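Local coordinates for protein guanine deaminase (Escherichia coli, PDB 6OHB) that catalyses the zinc-dependent hydrolytic deamination of guanine to xanthine and ammonia, a step of purine degradation, at residues 387-392 with 423-428; 10-15 with 68-73; 14-19 with 358-363; 157-162 with 428-433. All coordinates share one frame; numbering follows the deposited sequence.

Contact 1: residues 387-392 with 423-428; sequences DFVVME and RSIYRT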
# COMPACT_ATOMS: atom_id res chain seq x y z
N ASP A 387 -12.75 -17.89 -16.53
CA ASP A 387 -12.10 -17.51 -15.28
C ASP A 387 -12.46 -16.06 -15.03
O ASP A 387 -12.05 -15.18 -15.80
CB ASP A 387 -10.58 -17.66 -15.36
CG ASP A 387 -10.12 -19.08 -15.62
OD1 ASP A 387 -10.90 -20.04 -15.38
OD2 ASP A 387 -8.96 -19.24 -16.06
N PHE A 388 -13.22 -15.78 -13.98
CA PHE A 388 -13.60 -14.39 -13.75
C PHE A 388 -13.83 -14.14 -12.27
O PHE A 388 -13.93 -15.07 -11.46
CB PHE A 388 -14.82 -13.98 -14.59
CG PHE A 388 -16.06 -14.78 -14.31
CD1 PHE A 388 -16.29 -15.98 -14.97
CD2 PHE A 388 -17.03 -14.31 -13.43
CE1 PHE A 388 -17.45 -16.72 -14.73
CE2 PHE A 388 -18.19 -15.04 -13.19
CZ PHE A 388 -18.39 -16.24 -13.84
N VAL A 389 -13.91 -12.86 -11.92
CA VAL A 389 -14.01 -12.40 -10.54
C VAL A 389 -15.17 -11.42 -10.44
O VAL A 389 -15.26 -10.47 -11.22
CB VAL A 389 -12.71 -11.74 -10.05
CG1 VAL A 389 -12.81 -11.40 -8.57
CG2 VAL A 389 -11.52 -12.63 -10.33
N VAL A 390 -16.06 -11.66 -9.48
CA VAL A 390 -17.08 -10.69 -9.10
C VAL A 390 -16.49 -9.84 -7.98
O VAL A 390 -16.14 -10.37 -6.91
CB VAL A 390 -18.37 -11.39 -8.64
CG1 VAL A 390 -19.46 -10.37 -8.39
CG2 VAL A 390 -18.80 -12.43 -9.68
N MET A 391 -16.41 -8.53 -8.22
CA MET A 391 -15.78 -7.53 -7.38
C MET A 391 -16.83 -6.65 -6.73
O MET A 391 -17.85 -6.31 -7.35
CB MET A 391 -14.86 -6.60 -8.20
CG MET A 391 -13.87 -7.27 -9.12
SD MET A 391 -12.30 -7.52 -8.30
CE MET A 391 -11.90 -5.84 -7.85
N GLU A 392 -16.56 -6.25 -5.49
CA GLU A 392 -17.41 -5.32 -4.77
C GLU A 392 -16.62 -4.02 -4.65
O GLU A 392 -15.82 -3.86 -3.72
CB GLU A 392 -17.78 -5.87 -3.39
CG GLU A 392 -18.96 -5.16 -2.73
CD GLU A 392 -19.27 -5.70 -1.35
OE1 GLU A 392 -18.74 -6.78 -1.01
OE2 GLU A 392 -20.04 -5.05 -0.61
N ARG A 423 -11.01 -7.64 0.35
CA ARG A 423 -12.42 -7.40 0.61
C ARG A 423 -13.19 -7.02 -0.65
O ARG A 423 -14.42 -7.16 -0.68
CB ARG A 423 -12.58 -6.29 1.65
CG ARG A 423 -12.34 -6.73 3.09
CD ARG A 423 -12.31 -5.53 4.03
NE ARG A 423 -11.13 -4.68 3.83
CZ ARG A 423 -10.84 -3.63 4.59
NH1 ARG A 423 -11.64 -3.28 5.59
NH2 ARG A 423 -9.74 -2.92 4.34
N SER A 424 -12.50 -6.53 -1.69
CA SER A 424 -13.15 -6.23 -2.96
C SER A 424 -13.52 -7.49 -3.74
O SER A 424 -14.34 -7.41 -4.65
CB SER A 424 -12.24 -5.37 -3.84
OG SER A 424 -12.12 -4.05 -3.35
N ILE A 425 -12.96 -8.64 -3.37
CA ILE A 425 -13.19 -9.89 -4.10
C ILE A 425 -14.39 -10.57 -3.47
O ILE A 425 -14.30 -11.11 -2.36
CB ILE A 425 -11.95 -10.79 -4.06
CG1 ILE A 425 -10.70 -10.03 -4.52
CG2 ILE A 425 -12.16 -12.01 -4.92
CD1 ILE A 425 -10.76 -9.51 -5.90
N TYR A 426 -15.51 -10.58 -4.18
CA TYR A 426 -16.76 -11.15 -3.69
C TYR A 426 -16.93 -12.60 -4.12
O TYR A 426 -17.34 -13.45 -3.31
CB TYR A 426 -17.94 -10.29 -4.18
CG TYR A 426 -19.32 -10.69 -3.67
CD1 TYR A 426 -19.68 -10.50 -2.34
CD2 TYR A 426 -20.27 -11.22 -4.54
CE1 TYR A 426 -20.95 -10.85 -1.88
CE2 TYR A 426 -21.54 -11.57 -4.09
CZ TYR A 426 -21.88 -11.39 -2.76
OH TYR A 426 -23.14 -11.74 -2.33
N ARG A 427 -16.63 -12.90 -5.38
CA ARG A 427 -16.70 -14.28 -5.85
C ARG A 427 -15.57 -14.51 -6.84
O ARG A 427 -15.16 -13.59 -7.56
CB ARG A 427 -18.05 -14.60 -6.54
CG ARG A 427 -19.32 -14.49 -5.67
CD ARG A 427 -19.52 -15.71 -4.77
NE ARG A 427 -20.77 -15.64 -4.00
CZ ARG A 427 -20.93 -14.97 -2.86
NH1 ARG A 427 -19.92 -14.29 -2.32
NH2 ARG A 427 -22.11 -14.98 -2.25
N THR A 428 -15.06 -15.74 -6.89
CA THR A 428 -14.08 -16.13 -7.89
C THR A 428 -14.54 -17.42 -8.57
O THR A 428 -14.79 -18.43 -7.89
CB THR A 428 -12.67 -16.31 -7.29
OG1 THR A 428 -12.25 -15.07 -6.70
CG2 THR A 428 -11.67 -16.69 -8.38
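Backbone hydrogen bonds carry most of this antiparallel pairing of strands 388-391 and 425-428. V390 and R427 form the hydrogen-bonded pair: V390 N donates to R427 O over 2.9 Å, and R427 N returns a bond to V390 O at 3.0 Å. That same V390 O also accepts from Y426 N at 2.8 Å, so one carbonyl takes two N-H groups, both lying in its plane. Past this point the register has slipped by one residue, and E392 N closes the pairing on S424 O at 2.6 Å with a nearly straight bond (165° at the hydrogen).

Apolar contacts sort by face. On one face M391 bends at chi2 and chi3, which lays SD beside I425 CD1 at 3.5 Å, while V389 CG1 crosses obliquely to I425 CG2. On the other, V390 CG1 meets the edge of the Y426 ring at CD2, 4.0 Å away, and V390 CB lies alongside R427 CB.

R427 folds back so that NH1 sits 3.4 Å above the centre of the Y426 ring and donates to Y426 O; E392 is salt-bridged to R438. With Y426 and R427 both opposite V390, the geometry is that of a classic beta bulge.

Contact 2: residues 10-15 with 68-73; sequences AVRGSF and DYRGKL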
# COMPACT_ATOMS: atom_id res chain seq x y z
N ALA A 10 -25.81 -19.15 -16.01
CA ALA A 10 -26.12 -17.77 -16.34
C ALA A 10 -25.67 -16.85 -15.22
O ALA A 10 -26.03 -17.05 -14.05
CB ALA A 10 -27.63 -17.59 -16.58
N VAL A 11 -24.90 -15.82 -15.57
CA VAL A 11 -24.37 -14.85 -14.62
C VAL A 11 -24.76 -13.46 -15.09
O VAL A 11 -24.42 -13.06 -16.21
CB VAL A 11 -22.84 -14.96 -14.48
CG1 VAL A 11 -22.31 -13.83 -13.62
CG2 VAL A 11 -22.43 -16.32 -13.91
N ARG A 12 -25.46 -12.72 -14.24
CA ARG A 12 -25.94 -11.39 -14.59
C ARG A 12 -25.20 -10.32 -13.78
O ARG A 12 -24.88 -10.53 -12.61
CB ARG A 12 -27.44 -11.29 -14.34
CG ARG A 12 -28.05 -10.00 -14.82
CD ARG A 12 -29.53 -9.93 -14.53
NE ARG A 12 -30.08 -8.68 -15.02
CZ ARG A 12 -31.37 -8.37 -14.98
NH1 ARG A 12 -32.24 -9.24 -14.48
NH2 ARG A 12 -31.79 -7.20 -15.45
N GLY A 13 -24.95 -9.18 -14.40
CA GLY A 13 -24.41 -8.06 -13.64
C GLY A 13 -23.72 -7.06 -14.55
O GLY A 13 -23.97 -7.03 -15.75
N SER A 14 -22.86 -6.26 -13.95
CA SER A 14 -22.06 -5.28 -14.67
C SER A 14 -20.72 -5.91 -15.02
O SER A 14 -20.13 -6.59 -14.19
CB SER A 14 -21.87 -4.03 -13.82
OG SER A 14 -22.93 -3.11 -14.03
N PHE A 15 -20.26 -5.70 -16.25
CA PHE A 15 -19.06 -6.37 -16.76
C PHE A 15 -18.12 -5.33 -17.34
O PHE A 15 -18.55 -4.32 -17.90
CB PHE A 15 -19.38 -7.39 -17.87
CG PHE A 15 -20.17 -8.58 -17.40
CD1 PHE A 15 -21.55 -8.51 -17.26
CD2 PHE A 15 -19.53 -9.76 -17.11
CE1 PHE A 15 -22.26 -9.61 -16.83
CE2 PHE A 15 -20.23 -10.86 -16.67
CZ PHE A 15 -21.60 -10.79 -16.53
N ASP A 68 -27.37 -13.69 -9.79
CA ASP A 68 -27.63 -12.26 -9.92
C ASP A 68 -26.60 -11.49 -9.09
O ASP A 68 -26.72 -11.38 -7.87
CB ASP A 68 -29.06 -11.96 -9.47
CG ASP A 68 -29.47 -10.52 -9.73
OD1 ASP A 68 -28.66 -9.76 -10.30
OD2 ASP A 68 -30.60 -10.15 -9.33
N TYR A 69 -25.58 -10.95 -9.77
CA TYR A 69 -24.55 -10.15 -9.11
C TYR A 69 -24.70 -8.66 -9.42
O TYR A 69 -23.71 -7.93 -9.47
CB TYR A 69 -23.16 -10.63 -9.53
CG TYR A 69 -22.84 -12.05 -9.12
CD1 TYR A 69 -22.94 -12.45 -7.79
CD2 TYR A 69 -22.44 -12.99 -10.06
CE1 TYR A 69 -22.65 -13.76 -7.41
CE2 TYR A 69 -22.15 -14.30 -9.69
CZ TYR A 69 -22.25 -14.67 -8.36
OH TYR A 69 -21.96 -15.97 -7.99
N ARG A 70 -25.94 -8.20 -9.61
CA ARG A 70 -26.17 -6.79 -9.88
C ARG A 70 -25.77 -5.95 -8.68
O ARG A 70 -26.03 -6.32 -7.53
CB ARG A 70 -27.63 -6.55 -10.27
CG ARG A 70 -27.92 -6.97 -11.71
CD ARG A 70 -29.38 -6.77 -12.08
NE ARG A 70 -30.27 -7.63 -11.30
CZ ARG A 70 -31.59 -7.56 -11.34
NH1 ARG A 70 -32.19 -6.67 -12.13
NH2 ARG A 70 -32.33 -8.38 -10.60
N GLY A 71 -25.13 -4.82 -8.95
CA GLY A 71 -24.49 -4.02 -7.93
C GLY A 71 -23.01 -4.29 -7.79
O GLY A 71 -22.29 -3.45 -7.24
N LYS A 72 -22.53 -5.40 -8.32
CA LYS A 72 -21.12 -5.74 -8.34
C LYS A 72 -20.54 -5.47 -9.73
O LYS A 72 -21.26 -5.14 -10.68
CB LYS A 72 -20.91 -7.21 -7.97
CG LYS A 72 -21.71 -7.69 -6.76
CD LYS A 72 -21.15 -7.13 -5.46
CE LYS A 72 -21.52 -8.00 -4.27
NZ LYS A 72 -22.97 -7.96 -3.96
N LEU A 73 -19.23 -5.61 -9.84
CA LEU A 73 -18.53 -5.46 -11.11
C LEU A 73 -17.78 -6.75 -11.43
O LEU A 73 -16.99 -7.22 -10.61
CB LEU A 73 -17.58 -4.27 -11.07
CG LEU A 73 -17.35 -3.52 -12.38
CD1 LEU A 73 -18.49 -2.53 -12.64
CD2 LEU A 73 -16.01 -2.81 -12.33
O HOH W 1 -24.71 -4.19 -12.05
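R12 lays its guanidinium flat over that of R70, centres 3.7 Å apart and planes inclined by 19°. Its chain is extended from CG to NE, with CG anti to the backbone N (chi1 -173°). The two like charges are probably tolerated because each has an acid of its own: R12 NE is salt-bridged to D37, and R70 grips D68 side-on, NE to OD1, and NH2 to OD2 at 2.8 Å. D68 OD1 also accepts from R70 N, forming an Asx turn. An alanine at R12 would remove the guanidinium stacked on R70, its salt bridge to D37 and its cation-pi contact with W53, and would probably leave R70 less well ordered.

On the backbone, Y69 N donates to R12 O at 3.0 Å, and V11 CG1 touches the edge of the Y69 ring at CD2, 3.7 Å off. S14 CB packs on K72 O at 3.4 Å, and a water joins S14 OG, also hydrogen-bonded to E36 O, to G71 N.

Strands 8-12 and 67-70 run parallel in the small mixed sheet beside the TIM barrel, as in amidohydrolases, where 38-43 also pairs with 8-12; both segments then turn a corner, at G13 and G71-K72, toward strands 14-18 and 73-84.

Contact 3: residues 14-19 with 358-363; sequences SFIDVT and EAFYLA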
# COMPACT_ATOMS: atom_id res chain seq x y z
N SER A 14 -22.86 -6.26 -13.95
CA SER A 14 -22.06 -5.28 -14.67
C SER A 14 -20.72 -5.91 -15.02
O SER A 14 -20.13 -6.59 -14.19
CB SER A 14 -21.87 -4.03 -13.82
OG SER A 14 -22.93 -3.11 -14.03
N PHE A 15 -20.26 -5.70 -16.25
CA PHE A 15 -19.06 -6.37 -16.76
C PHE A 15 -18.12 -5.33 -17.34
O PHE A 15 -18.55 -4.32 -17.90
CB PHE A 15 -19.38 -7.39 -17.87
CG PHE A 15 -20.17 -8.58 -17.40
CD1 PHE A 15 -21.55 -8.51 -17.26
CD2 PHE A 15 -19.53 -9.76 -17.11
CE1 PHE A 15 -22.26 -9.61 -16.83
CE2 PHE A 15 -20.23 -10.86 -16.67
CZ PHE A 15 -21.60 -10.79 -16.53
N ILE A 16 -16.82 -5.61 -17.24
CA ILE A 16 -15.83 -4.79 -17.94
C ILE A 16 -14.69 -5.68 -18.40
O ILE A 16 -14.20 -6.52 -17.64
CB ILE A 16 -15.33 -3.62 -17.06
CG1 ILE A 16 -14.16 -2.90 -17.73
CG2 ILE A 16 -14.96 -4.11 -15.68
CD1 ILE A 16 -13.97 -1.49 -17.22
N ASP A 17 -14.27 -5.51 -19.66
CA ASP A 17 -13.12 -6.24 -20.19
C ASP A 17 -12.51 -5.45 -21.34
O ASP A 17 -13.07 -4.45 -21.79
CB ASP A 17 -13.50 -7.68 -20.62
CG ASP A 17 -14.50 -7.72 -21.79
OD1 ASP A 17 -15.24 -6.74 -22.03
OD2 ASP A 17 -14.55 -8.77 -22.46
N VAL A 18 -11.33 -5.87 -21.77
CA VAL A 18 -10.66 -5.29 -22.93
C VAL A 18 -10.77 -6.30 -24.07
O VAL A 18 -10.33 -7.44 -23.94
CB VAL A 18 -9.19 -4.96 -22.64
CG1 VAL A 18 -8.53 -4.32 -23.86
CG2 VAL A 18 -9.07 -4.05 -21.41
N THR A 19 -11.34 -5.87 -25.20
CA THR A 19 -11.76 -6.83 -26.22
C THR A 19 -10.65 -7.26 -27.16
O THR A 19 -10.86 -8.19 -27.95
CB THR A 19 -12.93 -6.27 -27.04
OG1 THR A 19 -12.54 -5.04 -27.69
CG2 THR A 19 -14.12 -6.01 -26.13
N GLU A 358 -4.92 1.45 -18.48
CA GLU A 358 -3.67 0.71 -18.63
C GLU A 358 -3.47 -0.28 -17.48
O GLU A 358 -3.02 -1.42 -17.70
CB GLU A 358 -2.49 1.67 -18.71
CG GLU A 358 -1.19 1.01 -19.13
CD GLU A 358 -0.02 1.99 -19.17
OE1 GLU A 358 -0.26 3.21 -19.06
OE2 GLU A 358 1.13 1.54 -19.34
N ALA A 359 -3.78 0.13 -16.25
CA ALA A 359 -3.64 -0.76 -15.10
C ALA A 359 -4.57 -1.96 -15.22
O ALA A 359 -4.16 -3.11 -15.03
CB ALA A 359 -3.91 0.01 -13.81
N PHE A 360 -5.84 -1.70 -15.55
CA PHE A 360 -6.79 -2.79 -15.73
C PHE A 360 -6.33 -3.72 -16.86
O PHE A 360 -6.43 -4.95 -16.74
CB PHE A 360 -8.18 -2.23 -16.01
CG PHE A 360 -9.23 -3.27 -16.27
CD1 PHE A 360 -9.83 -3.94 -15.21
CD2 PHE A 360 -9.63 -3.57 -17.56
CE1 PHE A 360 -10.81 -4.90 -15.44
CE2 PHE A 360 -10.60 -4.53 -17.80
CZ PHE A 360 -11.19 -5.20 -16.73
N TYR A 361 -5.81 -3.15 -17.94
CA TYR A 361 -5.33 -3.96 -19.06
C TYR A 361 -4.18 -4.86 -18.64
O TYR A 361 -4.19 -6.07 -18.90
CB TYR A 361 -4.91 -3.04 -20.20
CG TYR A 361 -4.33 -3.76 -21.40
CD1 TYR A 361 -5.16 -4.41 -22.31
CD2 TYR A 361 -2.96 -3.76 -21.62
CE1 TYR A 361 -4.63 -5.05 -23.41
CE2 TYR A 361 -2.43 -4.41 -22.72
CZ TYR A 361 -3.26 -5.05 -23.61
OH TYR A 361 -2.73 -5.69 -24.70
N LEU A 362 -3.18 -4.29 -17.96
CA LEU A 362 -2.04 -5.10 -17.53
C LEU A 362 -2.47 -6.17 -16.53
O LEU A 362 -1.85 -7.24 -16.47
CB LEU A 362 -0.97 -4.20 -16.92
CG LEU A 362 -0.24 -3.28 -17.90
CD1 LEU A 362 0.68 -2.32 -17.15
CD2 LEU A 362 0.54 -4.08 -18.91
N ALA A 363 -3.52 -5.91 -15.75
CA ALA A 363 -3.98 -6.90 -14.78
C ALA A 363 -4.69 -8.07 -15.44
O ALA A 363 -4.70 -9.18 -14.88
CB ALA A 363 -4.89 -6.24 -13.74
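F360 leaves the helix 358-363 with its CB directed at the strand 14-18, and CG stands anti to the backbone N (chi1 178°), so the ring is carried straight out from the helix. F360 CD2 meets V18 CG2 at 3.9 Å, the two side chains sliding past each other in opposite directions. F360 CE2, the next atom, comes to 3.9 Å from D17 CA, which lies in the ring plane at its edge. At the tip, F360 CZ is 3.4 Å from I16 O, again close to the ring plane, and F360 CZ is also 3.9 Å from I16 CG1. The I16 side chain reaches for the ring tip to tip, its CG1 anti to the backbone N while CG2 takes the crowded place between N and the carbonyl carbon. It is therefore the rim of the phenyl group, not a face, that is pressed along three consecutive strand residues.

The next helix residue, Y361, turns its ring edge to V18, with CD1 at 3.7 Å from V18 CG1, and the two side chains cross at about a right angle. V18 is thus held between two ring edges: CG2 lies against F360, while CG1 makes the closer approach to Y361. D17, between I16 and V18, points away from the helix and is salt-bridged to R33.

The helix, within the amidohydrolase (TIM-barrel clan) range, crosses at 79° an N-terminal strand more than 300 residues earlier, with axes 8.8 Å apart. Strands 32-35 and 73-84 pair with 14-18 on its two edges, and L32 and V75 also touch F360, while helix 336-349 packs on A359 and A363.

Contact 4: residues 157-162 with 428-433; sequences SHINMR and TYVDGR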
# COMPACT_ATOMS: atom_id res chain seq x y z
N SER A 157 -4.64 -28.55 -9.88
CA SER A 157 -5.45 -29.40 -10.75
C SER A 157 -6.76 -29.80 -10.09
O SER A 157 -7.74 -30.09 -10.79
CB SER A 157 -4.66 -30.65 -11.16
OG SER A 157 -5.00 -31.75 -10.34
N HIS A 158 -6.81 -29.82 -8.75
CA HIS A 158 -8.07 -30.15 -8.09
C HIS A 158 -9.22 -29.26 -8.54
O HIS A 158 -10.37 -29.72 -8.60
CB HIS A 158 -7.91 -30.07 -6.57
CG HIS A 158 -9.13 -30.52 -5.82
ND1 HIS A 158 -9.85 -29.67 -5.01
CD2 HIS A 158 -9.76 -31.71 -5.79
CE1 HIS A 158 -10.87 -30.33 -4.50
NE2 HIS A 158 -10.84 -31.57 -4.95
N ILE A 159 -8.95 -28.00 -8.86
CA ILE A 159 -9.97 -27.05 -9.29
C ILE A 159 -9.86 -26.73 -10.77
O ILE A 159 -10.52 -25.80 -11.25
CB ILE A 159 -9.93 -25.76 -8.46
CG1 ILE A 159 -8.59 -25.04 -8.67
CG2 ILE A 159 -10.15 -26.06 -6.98
CD1 ILE A 159 -8.60 -23.59 -8.25
N ASN A 160 -9.05 -27.49 -11.51
CA ASN A 160 -8.81 -27.27 -12.94
C ASN A 160 -8.39 -25.82 -13.22
O ASN A 160 -8.88 -25.17 -14.15
CB ASN A 160 -10.03 -27.66 -13.77
CG ASN A 160 -9.70 -27.79 -15.25
OD1 ASN A 160 -8.53 -27.97 -15.62
ND2 ASN A 160 -10.71 -27.67 -16.09
N MET A 161 -7.46 -25.34 -12.42
CA MET A 161 -6.90 -24.01 -12.59
C MET A 161 -5.89 -24.01 -13.73
O MET A 161 -5.20 -25.01 -13.97
CB MET A 161 -6.22 -23.57 -11.29
CG MET A 161 -5.63 -22.18 -11.27
SD MET A 161 -4.91 -21.82 -9.65
CE MET A 161 -5.84 -20.38 -9.16
N ARG A 162 -5.82 -22.90 -14.47
CA ARG A 162 -4.75 -22.70 -15.45
C ARG A 162 -3.59 -22.01 -14.75
O ARG A 162 -3.67 -20.83 -14.41
CB ARG A 162 -5.22 -21.89 -16.65
CG ARG A 162 -4.15 -21.82 -17.75
CD ARG A 162 -4.70 -21.34 -19.08
NE ARG A 162 -5.58 -22.31 -19.73
CZ ARG A 162 -5.17 -23.30 -20.52
NH1 ARG A 162 -3.88 -23.48 -20.76
NH2 ARG A 162 -6.06 -24.12 -21.06
N THR A 428 -15.06 -15.74 -6.89
CA THR A 428 -14.08 -16.13 -7.89
C THR A 428 -14.54 -17.42 -8.57
O THR A 428 -14.79 -18.43 -7.89
CB THR A 428 -12.67 -16.31 -7.29
OG1 THR A 428 -12.25 -15.07 -6.70
CG2 THR A 428 -11.67 -16.69 -8.38
N TYR A 429 -14.61 -17.37 -9.90
CA TYR A 429 -14.97 -18.49 -10.75
C TYR A 429 -13.74 -18.94 -11.53
O TYR A 429 -13.06 -18.12 -12.17
CB TYR A 429 -16.08 -18.10 -11.75
CG TYR A 429 -17.48 -18.01 -11.17
CD1 TYR A 429 -17.86 -16.92 -10.38
CD2 TYR A 429 -18.42 -19.00 -11.44
CE1 TYR A 429 -19.15 -16.84 -9.86
CE2 TYR A 429 -19.71 -18.92 -10.92
CZ TYR A 429 -20.07 -17.84 -10.13
OH TYR A 429 -21.35 -17.76 -9.62
N VAL A 430 -13.47 -20.24 -11.49
CA VAL A 430 -12.39 -20.85 -12.26
C VAL A 430 -12.97 -22.01 -13.06
O VAL A 430 -13.70 -22.84 -12.51
CB VAL A 430 -11.24 -21.32 -11.35
CG1 VAL A 430 -10.34 -22.31 -12.08
CG2 VAL A 430 -10.43 -20.13 -10.86
N ASP A 431 -12.65 -22.06 -14.35
CA ASP A 431 -13.17 -23.10 -15.25
C ASP A 431 -14.70 -23.11 -15.24
O ASP A 431 -15.33 -24.17 -15.22
CB ASP A 431 -12.59 -24.48 -14.90
CG ASP A 431 -12.89 -25.53 -15.95
OD1 ASP A 431 -12.68 -25.25 -17.15
OD2 ASP A 431 -13.34 -26.63 -15.57
N GLY A 432 -15.30 -21.93 -15.19
CA GLY A 432 -16.74 -21.81 -15.18
C GLY A 432 -17.39 -22.25 -13.89
O GLY A 432 -18.61 -22.39 -13.84
N ARG A 433 -16.61 -22.45 -12.84
CA ARG A 433 -17.09 -22.99 -11.59
C ARG A 433 -16.77 -22.03 -10.46
O ARG A 433 -15.66 -21.48 -10.40
CB ARG A 433 -16.44 -24.36 -11.33
CG ARG A 433 -17.08 -25.22 -10.28
CD ARG A 433 -16.59 -26.66 -10.42
NE ARG A 433 -16.92 -27.22 -11.73
CZ ARG A 433 -16.02 -27.49 -12.68
NH1 ARG A 433 -14.73 -27.26 -12.47
NH2 ARG A 433 -16.42 -28.00 -13.84
O HOH W 2 -13.16 -25.33 -11.07
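A Schellman motif ending helix 146-158 meets the type I' turn that links strand 425-430 to strand 433-437. N160, with positive phi, is the C' residue of that helix end, its N bonded to S157 O. Its side chain, CG anti to the backbone N, reaches D431 in the turn: N160 ND2 donates to D431 OD2 at 2.9 Å with 156° at the hydrogen. The bond lies near the amide plane of N160 but meets the carboxylate from above, 75° out of its plane, and the two flat groups stand 78° apart.

D431 OD2 also has a salt bridge to R433 NH1, whose hydrogen bond is weak at 3.5 Å. A water continues the polar seam, giving hydrogens to I159 O (2.7 Å) and V430 O and accepting one from R433 NH1. Beside the water V430 CG1, anti to its backbone N, packs 3.6 Å from I159 O and 3.9 Å from M161 CA; L131 of helix 116-132 also borders the valine.

An alanine at D431 would lose the carboxylate that N160 and R433 share, and would probably loosen the hold between helix end and turn. Two positive-phi residues, D431 and G432, occupy the central positions, as is characteristic of a type I' hairpin turn.

Contacts 1 and 4 both use strand 425-430 and share T428; F388 O takes a probable hydrogen bond from Y429 N at 2.9 Å, while D387 OD1 accepts from D431 N in the hairpin turn. Contacts 2 and 3 share S14 and F15, and L73 CD2 packs on I16 CG2 at 3.7 Å. Contact 2 meets contact 1 where M391 N lies 2.8 Å from L73 O, a probable hydrogen bond, and meets contact 4 through the hydroxyls of Y69 and Y429. Contacts 3 and 4 do not touch; their nearest atoms are about 9 Å apart. Contacts 1 to 3 lie away from the zinc site; in contact 4 the M161 side chain is about 11 Å from that of Y85, a probable substrate-binding residue.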